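PDB 5WLH: LbaCas13a H328A (C2c2) from Lachnospiraceae bacterium NK4A179, which binds precursor CRISPR RNA and, as a Cas13a-type RNA-guided nuclease, probably uses the processed guide to find and cleave target RNA, with a preference for cutting at adenosines. Local coordinates for residues A[177-185]-A[356-365]; A[107-118]-A[148-156]. All coordinates share one frame; numbering follows the deposited sequence.

Interaction 1 (A[177-185]-A[356-365]); sequences IIDRIIAKY and DKDAERIRKN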
loop_
_atom_site.group_PDB
_atom_site.type_symbol
_atom_site.label_atom_id
_atom_site.label_comp_id
_atom_site.label_asym_id
_atom_site.label_seq_id
_atom_site.Cartn_x
_atom_site.Cartn_y
_atom_site.Cartn_z
ATOM N N ILE A 177 -34.445 16.769 21.999
ATOM C CA ILE A 177 -34.780 16.130 20.731
ATOM C C ILE A 177 -34.243 16.957 19.569
ATOM O O ILE A 177 -33.672 16.417 18.612
ATOM C CB ILE A 177 -36.300 15.928 20.624
ATOM C CG1 ILE A 177 -36.763 14.837 21.596
ATOM C CG2 ILE A 177 -36.693 15.595 19.195
ATOM C CD1 ILE A 177 -38.235 14.901 21.917
ATOM N N ILE A 178 -34.406 18.279 19.641
ATOM C CA ILE A 178 -33.893 19.155 18.591
ATOM C C ILE A 178 -32.372 19.062 18.521
ATOM O O ILE A 178 -31.787 18.928 17.438
ATOM C CB ILE A 178 -34.372 20.598 18.829
ATOM C CG1 ILE A 178 -35.865 20.710 18.505
ATOM C CG2 ILE A 178 -33.544 21.581 18.006
ATOM C CD1 ILE A 178 -36.539 21.957 19.042
ATOM N N ASP A 179 -31.711 19.113 19.681
ATOM C CA ASP A 179 -30.258 19.004 19.709
ATOM C C ASP A 179 -29.790 17.677 19.128
ATOM O O ASP A 179 -28.798 17.629 18.394
ATOM C CB ASP A 179 -29.744 19.171 21.136
ATOM C CG ASP A 179 -29.684 20.619 21.562
ATOM O OD1 ASP A 179 -29.979 21.490 20.720
ATOM O OD2 ASP A 179 -29.331 20.889 22.730
ATOM N N ARG A 180 -30.494 16.588 19.442
ATOM C CA ARG A 180 -30.099 15.281 18.925
ATOM C C ARG A 180 -30.312 15.192 17.422
ATOM O O ARG A 180 -29.469 14.643 16.702
ATOM C CB ARG A 180 -30.878 14.181 19.646
ATOM C CG ARG A 180 -30.244 13.774 20.962
ATOM C CD ARG A 180 -31.236 13.118 21.914
ATOM N NE ARG A 180 -30.656 13.031 23.250
ATOM C CZ ARG A 180 -29.922 12.010 23.673
ATOM N NH1 ARG A 180 -29.698 10.980 22.867
ATOM N NH2 ARG A 180 -29.416 12.016 24.897
ATOM N N ILE A 181 -31.433 15.728 16.933
ATOM C CA ILE A 181 -31.757 15.657 15.512
ATOM C C ILE A 181 -30.754 16.452 14.690
ATOM O O ILE A 181 -30.347 16.031 13.596
ATOM C CB ILE A 181 -33.190 16.162 15.276
ATOM C CG1 ILE A 181 -34.202 15.102 15.697
ATOM C CG2 ILE A 181 -33.392 16.539 13.829
ATOM C CD1 ILE A 181 -35.614 15.453 15.338
ATOM N N ILE A 182 -30.359 17.624 15.187
ATOM C CA ILE A 182 -29.416 18.461 14.454
ATOM C C ILE A 182 -28.068 17.763 14.338
ATOM O O ILE A 182 -27.497 17.654 13.250
ATOM C CB ILE A 182 -29.287 19.834 15.139
ATOM C CG1 ILE A 182 -30.561 20.645 14.915
ATOM C CG2 ILE A 182 -28.062 20.568 14.633
ATOM C CD1 ILE A 182 -30.558 21.989 15.632
ATOM N N ALA A 183 -27.544 17.267 15.459
ATOM C CA ALA A 183 -26.225 16.654 15.439
ATOM C C ALA A 183 -26.215 15.358 14.640
ATOM O O ALA A 183 -25.190 15.015 14.038
ATOM C CB ALA A 183 -25.746 16.398 16.865
ATOM N N LYS A 184 -27.336 14.635 14.613
ATOM C CA LYS A 184 -27.367 13.325 13.974
ATOM C C LYS A 184 -27.783 13.387 12.509
ATOM O O LYS A 184 -27.265 12.619 11.690
ATOM C CB LYS A 184 -28.312 12.389 14.732
ATOM C CG LYS A 184 -28.291 10.960 14.221
ATOM C CD LYS A 184 -29.203 10.058 15.031
ATOM C CE LYS A 184 -28.923 10.187 16.519
ATOM N NZ LYS A 184 -29.216 8.925 17.257
ATOM N N TYR A 185 -28.704 14.284 12.148
ATOM C CA TYR A 185 -29.306 14.251 10.825
ATOM C C TYR A 185 -29.056 15.482 9.969
ATOM O O TYR A 185 -29.380 15.450 8.778
ATOM C CB TYR A 185 -30.823 14.034 10.940
ATOM C CG TYR A 185 -31.190 12.722 11.594
ATOM C CD1 TYR A 185 -30.877 11.512 10.987
ATOM C CD2 TYR A 185 -31.840 12.690 12.822
ATOM C CE1 TYR A 185 -31.205 10.306 11.582
ATOM C CE2 TYR A 185 -32.174 11.488 13.425
ATOM C CZ TYR A 185 -31.854 10.299 12.801
ATOM O OH TYR A 185 -32.184 9.103 13.395
ATOM N N ASP A 356 -23.670 7.486 26.079
ATOM C CA ASP A 356 -24.645 8.160 25.222
ATOM C C ASP A 356 -23.886 8.701 24.014
ATOM O O ASP A 356 -23.315 9.791 24.052
ATOM C CB ASP A 356 -25.372 9.259 25.992
ATOM C CG ASP A 356 -26.512 9.878 25.204
ATOM O OD1 ASP A 356 -26.733 9.472 24.042
ATOM O OD2 ASP A 356 -27.194 10.770 25.750
ATOM N N LYS A 357 -23.882 7.919 22.929
ATOM C CA LYS A 357 -23.164 8.317 21.723
ATOM C C LYS A 357 -23.705 9.619 21.144
ATOM O O LYS A 357 -22.951 10.387 20.533
ATOM C CB LYS A 357 -23.235 7.200 20.678
ATOM C CG LYS A 357 -22.450 5.948 21.046
ATOM C CD LYS A 357 -21.578 5.481 19.887
ATOM C CE LYS A 357 -21.134 4.033 20.061
ATOM N NZ LYS A 357 -20.368 3.542 18.879
ATOM N N ASP A 358 -25.002 9.885 21.323
ATOM C CA ASP A 358 -25.566 11.151 20.865
ATOM C C ASP A 358 -25.015 12.322 21.667
ATOM O O ASP A 358 -24.705 13.379 21.103
ATOM C CB ASP A 358 -27.091 11.115 20.959
ATOM C CG ASP A 358 -27.729 10.318 19.839
ATOM O OD1 ASP A 358 -26.981 9.756 19.010
ATOM O OD2 ASP A 358 -28.978 10.262 19.787
ATOM N N ALA A 359 -24.885 12.154 22.984
ATOM C CA ALA A 359 -24.387 13.241 23.818
ATOM C C ALA A 359 -22.897 13.480 23.605
ATOM O O ALA A 359 -22.433 14.618 23.724
ATOM C CB ALA A 359 -24.671 12.950 25.291
ATOM N N GLU A 360 -22.129 12.426 23.310
ATOM C CA GLU A 360 -20.708 12.614 23.048
ATOM C C GLU A 360 -20.478 13.286 21.702
ATOM O O GLU A 360 -19.514 14.043 21.549
ATOM C CB GLU A 360 -19.973 11.274 23.108
ATOM C CG GLU A 360 -18.447 11.389 23.147
ATOM C CD GLU A 360 -17.949 12.438 24.137
ATOM O OE1 GLU A 360 -17.264 13.391 23.709
ATOM O OE2 GLU A 360 -18.238 12.310 25.345
ATOM N N ARG A 361 -21.346 13.027 20.720
ATOM C CA ARG A 361 -21.239 13.711 19.435
ATOM C C ARG A 361 -21.558 15.194 19.572
ATOM O O ARG A 361 -20.933 16.035 18.915
ATOM C CB ARG A 361 -22.163 13.052 18.412
ATOM C CG ARG A 361 -22.219 13.757 17.065
ATOM C CD ARG A 361 -22.558 12.784 15.942
ATOM N NE ARG A 361 -23.949 12.340 16.004
ATOM C CZ ARG A 361 -24.343 11.138 16.417
ATOM N NH1 ARG A 361 -23.452 10.237 16.807
ATOM N NH2 ARG A 361 -25.633 10.837 16.439
ATOM N N ILE A 362 -22.540 15.533 20.410
ATOM C CA ILE A 362 -22.817 16.934 20.712
ATOM C C ILE A 362 -21.591 17.589 21.332
ATOM O O ILE A 362 -21.143 18.657 20.898
ATOM C CB ILE A 362 -24.034 17.045 21.645
ATOM C CG1 ILE A 362 -25.280 16.514 20.944
ATOM C CG2 ILE A 362 -24.233 18.490 22.098
ATOM C CD1 ILE A 362 -25.984 17.558 20.137
ATOM N N ARG A 363 -21.028 16.948 22.353
ATOM C CA ARG A 363 -19.873 17.505 23.041
ATOM C C ARG A 363 -18.678 17.630 22.101
ATOM O O ARG A 363 -17.915 18.601 22.178
ATOM C CB ARG A 363 -19.526 16.630 24.242
ATOM C CG ARG A 363 -18.298 17.064 25.001
ATOM C CD ARG A 363 -18.204 16.318 26.320
ATOM N NE ARG A 363 -17.000 16.677 27.063
ATOM C CZ ARG A 363 -15.849 16.020 26.976
ATOM N NH1 ARG A 363 -15.741 14.967 26.173
ATOM N NH2 ARG A 363 -14.808 16.415 27.690
ATOM N N LYS A 364 -18.492 16.653 21.213
ATOM C CA LYS A 364 -17.389 16.755 20.262
ATOM C C LYS A 364 -17.584 17.938 19.323
ATOM O O LYS A 364 -16.624 18.651 19.000
ATOM C CB LYS A 364 -17.248 15.458 19.468
ATOM C CG LYS A 364 -16.154 15.534 18.409
ATOM C CD LYS A 364 -16.299 14.443 17.358
ATOM C CE LYS A 364 -15.773 13.125 17.880
ATOM N NZ LYS A 364 -15.532 12.143 16.784
ATOM N N ASN A 365 -18.825 18.169 18.881
ATOM C CA ASN A 365 -19.096 19.315 18.021
ATOM C C ASN A 365 -18.847 20.615 18.762
ATOM O O ASN A 365 -18.319 21.576 18.189
ATOM C CB ASN A 365 -20.535 19.266 17.499
ATOM C CG ASN A 365 -20.724 18.228 16.422
ATOM O OD1 ASN A 365 -19.748 17.669 15.910
ATOM N ND2 ASN A 365 -21.983 17.972 16.051
#

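Interaction 2 (A[107-118]-A[148-156]); sequences LSVDDRAFEKAF and TAERLKGII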
loop_
_atom_site.group_PDB
_atom_site.type_symbol
_atom_site.label_atom_id
_atom_site.label_comp_id
_atom_site.label_asym_id
_atom_site.label_seq_id
_atom_site.Cartn_x
_atom_site.Cartn_y
_atom_site.Cartn_z
ATOM N N LEU A 107 -40.482 26.236 -3.607
ATOM C CA LEU A 107 -39.942 27.257 -4.491
ATOM C C LEU A 107 -40.437 27.129 -5.927
ATOM O O LEU A 107 -40.218 28.047 -6.725
ATOM C CB LEU A 107 -38.403 27.212 -4.467
ATOM C CG LEU A 107 -37.747 27.327 -3.084
ATOM C CD1 LEU A 107 -36.229 27.514 -3.201
ATOM C CD2 LEU A 107 -38.365 28.454 -2.248
ATOM N N SER A 108 -41.092 26.023 -6.273
ATOM C CA SER A 108 -41.606 25.802 -7.619
ATOM C C SER A 108 -43.082 26.166 -7.741
ATOM O O SER A 108 -43.683 25.951 -8.801
ATOM C CB SER A 108 -41.384 24.347 -8.032
ATOM O OG SER A 108 -42.032 23.473 -7.124
ATOM N N VAL A 109 -43.660 26.730 -6.681
ATOM C CA VAL A 109 -45.079 27.048 -6.636
ATOM C C VAL A 109 -45.484 27.970 -7.792
ATOM O O VAL A 109 -44.667 28.730 -8.337
ATOM C CB VAL A 109 -45.394 27.676 -5.266
ATOM C CG1 VAL A 109 -44.634 28.987 -5.100
ATOM C CG2 VAL A 109 -46.886 27.889 -5.070
ATOM N N ASP A 110 -46.757 27.876 -8.186
ATOM C CA ASP A 110 -47.320 28.718 -9.239
ATOM C C ASP A 110 -46.622 28.451 -10.572
ATOM O O ASP A 110 -46.137 29.365 -11.239
ATOM C CB ASP A 110 -47.244 30.197 -8.853
ATOM C CG ASP A 110 -48.377 31.023 -9.441
ATOM O OD1 ASP A 110 -49.183 30.485 -10.237
ATOM O OD2 ASP A 110 -48.454 32.224 -9.106
ATOM N N ASP A 111 -46.556 27.170 -10.938
ATOM C CA ASP A 111 -46.027 26.722 -12.230
ATOM C C ASP A 111 -44.598 27.221 -12.461
ATOM O O ASP A 111 -44.275 27.771 -13.514
ATOM C CB ASP A 111 -46.948 27.144 -13.381
ATOM C CG ASP A 111 -48.277 26.386 -13.385
ATOM O OD1 ASP A 111 -48.297 25.178 -13.063
ATOM O OD2 ASP A 111 -49.305 27.008 -13.715
ATOM N N ARG A 112 -43.739 27.024 -11.457
ATOM C CA ARG A 112 -42.306 27.327 -11.542
ATOM C C ARG A 112 -42.028 28.800 -11.835
ATOM O O ARG A 112 -40.933 29.142 -12.281
ATOM C CB ARG A 112 -41.610 26.458 -12.599
ATOM C CG ARG A 112 -41.969 24.981 -12.566
ATOM C CD ARG A 112 -40.761 24.098 -12.894
ATOM N NE ARG A 112 -41.128 22.698 -13.112
ATOM C CZ ARG A 112 -41.927 22.247 -14.083
ATOM N NH1 ARG A 112 -42.458 23.071 -14.981
ATOM N NH2 ARG A 112 -42.186 20.948 -14.164
ATOM N N ALA A 113 -42.993 29.687 -11.573
ATOM C CA ALA A 113 -42.864 31.080 -11.994
ATOM C C ALA A 113 -41.807 31.843 -11.208
ATOM O O ALA A 113 -41.334 32.884 -11.678
ATOM C CB ALA A 113 -44.209 31.801 -11.864
ATOM N N PHE A 114 -41.425 31.356 -10.032
ATOM C CA PHE A 114 -40.493 32.078 -9.178
ATOM C C PHE A 114 -39.156 31.373 -9.003
ATOM O O PHE A 114 -38.306 31.878 -8.267
ATOM C CB PHE A 114 -41.141 32.327 -7.815
ATOM C CG PHE A 114 -42.530 32.852 -7.925
ATOM C CD1 PHE A 114 -42.776 34.026 -8.624
ATOM C CD2 PHE A 114 -43.600 32.159 -7.374
ATOM C CE1 PHE A 114 -44.071 34.518 -8.747
ATOM C CE2 PHE A 114 -44.898 32.648 -7.495
ATOM C CZ PHE A 114 -45.130 33.825 -8.177
ATOM N N GLU A 115 -38.945 30.234 -9.668
ATOM C CA GLU A 115 -37.686 29.510 -9.519
ATOM C C GLU A 115 -36.498 30.395 -9.868
ATOM O O GLU A 115 -35.486 30.398 -9.157
ATOM C CB GLU A 115 -37.693 28.264 -10.397
ATOM C CG GLU A 115 -38.561 27.149 -9.875
ATOM C CD GLU A 115 -38.494 25.924 -10.756
ATOM O OE1 GLU A 115 -38.073 26.064 -11.927
ATOM O OE2 GLU A 115 -38.861 24.830 -10.276
ATOM N N LYS A 116 -36.606 31.157 -10.959
ATOM C CA LYS A 116 -35.516 32.039 -11.363
ATOM C C LYS A 116 -35.287 33.138 -10.332
ATOM O O LYS A 116 -34.139 33.472 -10.020
ATOM C CB LYS A 116 -35.808 32.643 -12.737
ATOM C CG LYS A 116 -35.221 31.870 -13.923
ATOM C CD LYS A 116 -33.694 31.943 -13.953
ATOM C CE LYS A 116 -33.072 30.581 -14.261
ATOM N NZ LYS A 116 -31.699 30.443 -13.689
ATOM N N ALA A 117 -36.362 33.715 -9.793
ATOM C CA ALA A 117 -36.200 34.766 -8.791
ATOM C C ALA A 117 -35.542 34.224 -7.528
ATOM O O ALA A 117 -34.658 34.870 -6.950
ATOM C CB ALA A 117 -37.556 35.391 -8.461
ATOM N N PHE A 118 -35.959 33.033 -7.088
ATOM C CA PHE A 118 -35.396 32.430 -5.882
ATOM C C PHE A 118 -33.919 32.100 -6.076
ATOM O O PHE A 118 -33.100 32.335 -5.178
ATOM C CB PHE A 118 -36.173 31.164 -5.516
ATOM C CG PHE A 118 -37.499 31.412 -4.833
ATOM C CD1 PHE A 118 -37.595 32.274 -3.754
ATOM C CD2 PHE A 118 -38.639 30.743 -5.256
ATOM C CE1 PHE A 118 -38.819 32.484 -3.117
ATOM C CE2 PHE A 118 -39.856 30.939 -4.636
ATOM C CZ PHE A 118 -39.948 31.817 -3.557
ATOM N N THR A 148 -45.264 40.826 -5.835
ATOM C CA THR A 148 -44.734 39.469 -5.885
ATOM C C THR A 148 -43.578 39.299 -4.903
ATOM O O THR A 148 -43.455 38.254 -4.251
ATOM C CB THR A 148 -44.308 39.143 -7.315
ATOM O OG1 THR A 148 -45.453 39.241 -8.176
ATOM C CG2 THR A 148 -43.742 37.741 -7.404
ATOM N N ALA A 149 -42.741 40.332 -4.767
ATOM C CA ALA A 149 -41.631 40.277 -3.822
ATOM C C ALA A 149 -42.128 39.980 -2.415
ATOM O O ALA A 149 -41.516 39.193 -1.687
ATOM C CB ALA A 149 -40.850 41.591 -3.854
ATOM N N GLU A 150 -43.256 40.576 -2.026
ATOM C CA GLU A 150 -43.820 40.296 -0.710
ATOM C C GLU A 150 -44.225 38.832 -0.574
ATOM O O GLU A 150 -44.007 38.219 0.477
ATOM C CB GLU A 150 -45.018 41.209 -0.443
ATOM C CG GLU A 150 -45.190 41.578 1.021
ATOM C CD GLU A 150 -43.983 42.311 1.582
ATOM O OE1 GLU A 150 -43.515 43.271 0.930
ATOM O OE2 GLU A 150 -43.499 41.922 2.669
ATOM N N ARG A 151 -44.819 38.252 -1.621
ATOM C CA ARG A 151 -45.182 36.838 -1.565
ATOM C C ARG A 151 -43.942 35.955 -1.463
ATOM O O ARG A 151 -43.883 35.039 -0.635
ATOM C CB ARG A 151 -46.007 36.452 -2.792
ATOM C CG ARG A 151 -46.442 35.007 -2.797
ATOM C CD ARG A 151 -47.124 34.663 -4.118
ATOM N NE ARG A 151 -47.534 33.269 -4.161
ATOM C CZ ARG A 151 -47.928 32.643 -5.263
ATOM N NH1 ARG A 151 -48.278 31.366 -5.205
ATOM N NH2 ARG A 151 -47.968 33.294 -6.421
ATOM N N LEU A 152 -42.946 36.209 -2.311
ATOM C CA LEU A 152 -41.745 35.377 -2.316
ATOM C C LEU A 152 -41.025 35.460 -0.980
ATOM O O LEU A 152 -40.646 34.434 -0.397
ATOM C CB LEU A 152 -40.825 35.804 -3.459
ATOM C CG LEU A 152 -41.440 35.692 -4.854
ATOM C CD1 LEU A 152 -40.359 35.702 -5.952
ATOM C CD2 LEU A 152 -42.277 34.439 -4.944
ATOM N N LYS A 153 -40.845 36.680 -0.467
ATOM C CA LYS A 153 -40.222 36.846 0.843
ATOM C C LYS A 153 -40.970 36.048 1.908
ATOM O O LYS A 153 -40.355 35.479 2.817
ATOM C CB LYS A 153 -40.163 38.339 1.181
ATOM C CG LYS A 153 -39.737 38.689 2.590
ATOM C CD LYS A 153 -39.796 40.201 2.778
ATOM C CE LYS A 153 -40.132 40.571 4.210
ATOM N NZ LYS A 153 -39.009 41.295 4.870
ATOM N N GLY A 154 -42.299 35.959 1.792
ATOM C CA GLY A 154 -43.053 35.175 2.754
ATOM C C GLY A 154 -42.828 33.682 2.604
ATOM O O GLY A 154 -42.818 32.941 3.589
ATOM N N ILE A 155 -42.630 33.217 1.370
ATOM C CA ILE A 155 -42.378 31.797 1.155
ATOM C C ILE A 155 -41.081 31.379 1.837
ATOM O O ILE A 155 -40.988 30.284 2.409
ATOM C CB ILE A 155 -42.351 31.478 -0.353
ATOM C CG1 ILE A 155 -43.765 31.550 -0.938
ATOM C CG2 ILE A 155 -41.800 30.069 -0.595
ATOM C CD1 ILE A 155 -43.814 31.259 -2.423
ATOM N N ILE A 156 -40.062 32.240 1.787
ATOM C CA ILE A 156 -38.789 31.916 2.420
ATOM C C ILE A 156 -38.642 32.692 3.721
ATOM O O ILE A 156 -37.553 33.167 4.053
ATOM C CB ILE A 156 -37.609 32.178 1.471
ATOM C CG1 ILE A 156 -37.652 33.607 0.919
ATOM C CG2 ILE A 156 -37.632 31.167 0.332
ATOM C CD1 ILE A 156 -36.278 34.161 0.586
#

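Interaction 1 (A[177-185]-A[356-365])
Ala183 and Ile362 meet where two helices cross at 73°, and beside them a five-residue salt-bridge network of Arg180, Lys184, Asp356, Asp358 and Arg361 ties the same helices together. The apolar part is the tight one. Ile362 bends at chi2 (-87°), turning its tip into the other helix: CD1 sits 3.5 Å from Ala183 CB, closer than usual for two carbons, and 3.3 Å from the backbone Asp179 O. Beyond it the fit relaxes, Asn365 ND2 coming no nearer than 4.2 Å to Ala183 CB.

The charged part is centred on Asp358, the buried member of the network. Lys184 NZ reaches its OD2 at 2.9 Å on the syn lone pair and bonds OD1 weakly, while within the same helix Arg361 NH2 bridges OD1 at 3.1 Å. The more open side is partly exposed; there Arg180's extended chain carries NH2 to Asp356 OD2 at 2.7 Å, and NH1 adds a weak bond to Asp358 OD2. Asp356 is the N-cap of helix 357-388, its OD1 taking weak bonds from Asp358 N and Ala359 N. A leucine replacing Arg180 would probably leave the Asp356 carboxylate without its cross-helix charge partner. Arg180 NE also pairs with Asp176. Where Lys184 crosses Arg361, the methylene CE lies in the guanidinium plane, 3.4 Å from Arg361 NH2.

Interaction 2 (A[107-118]-A[148-156])
The Phe114 ring is covered on one face by Leu152 CD2, a CH-pi contact 3.6 Å from the ring centroid, and on the opposite face by the methyl of Ala113 in its own segment. Arg151 comes to the ring's edge: the guanidinium stands 79° from the ring plane, so Phe114 CE2 points into its flat face, 3.3 Å from Arg151 NH2. At the edge of that guanidinium, and in its plane, Asp110 OD2 accepts from Arg151 NH2 at 2.9 Å in a nearly straight bond (163°), the donor approaching OD2 from the anti side but tilted out of the carboxylate plane. Arg151 spans this distance with a fully extended chain, CG anti to the backbone N (chi1 -179°), and its salt bridge lies on the exposed side of the contact.

Further in, the side chains that meet are apolar. The second ring, Phe118, has Leu107 CD2 over the centre of one face and the backbone Leu152 O at its edge, while its CZ touches Ile155 CG2 at 3.9 Å. Val109 CG1 packs on Ile155 CD1 at 3.6 Å. The contact thus joins the start of helix 115-130, with the turn before it, to one side of the short helix 146-155 and the residue that follows it; Leu107 and Ile156 continue the core onto Leu227 of helix 218-230.

Both contacts lie on the same side of the chain's centre, with interaction 2 farther out: its centre is about 53 Å from the chain centre, against about 36 Å for interaction 1. They do not touch; their centres are about 34 Å apart and their nearest atoms about 18 Å. Along the chain they come in series. Interaction 2 joins segments 30 residues apart, before helix 175-185 begins, whereas interaction 1 ties that helix to helix 357-388 across 170 residues. Interaction 1 also comes nearer the bound RNA, its nearest atom about 9 Å away compared with about 17 Å for interaction 2, so neither contact itself grips the guide.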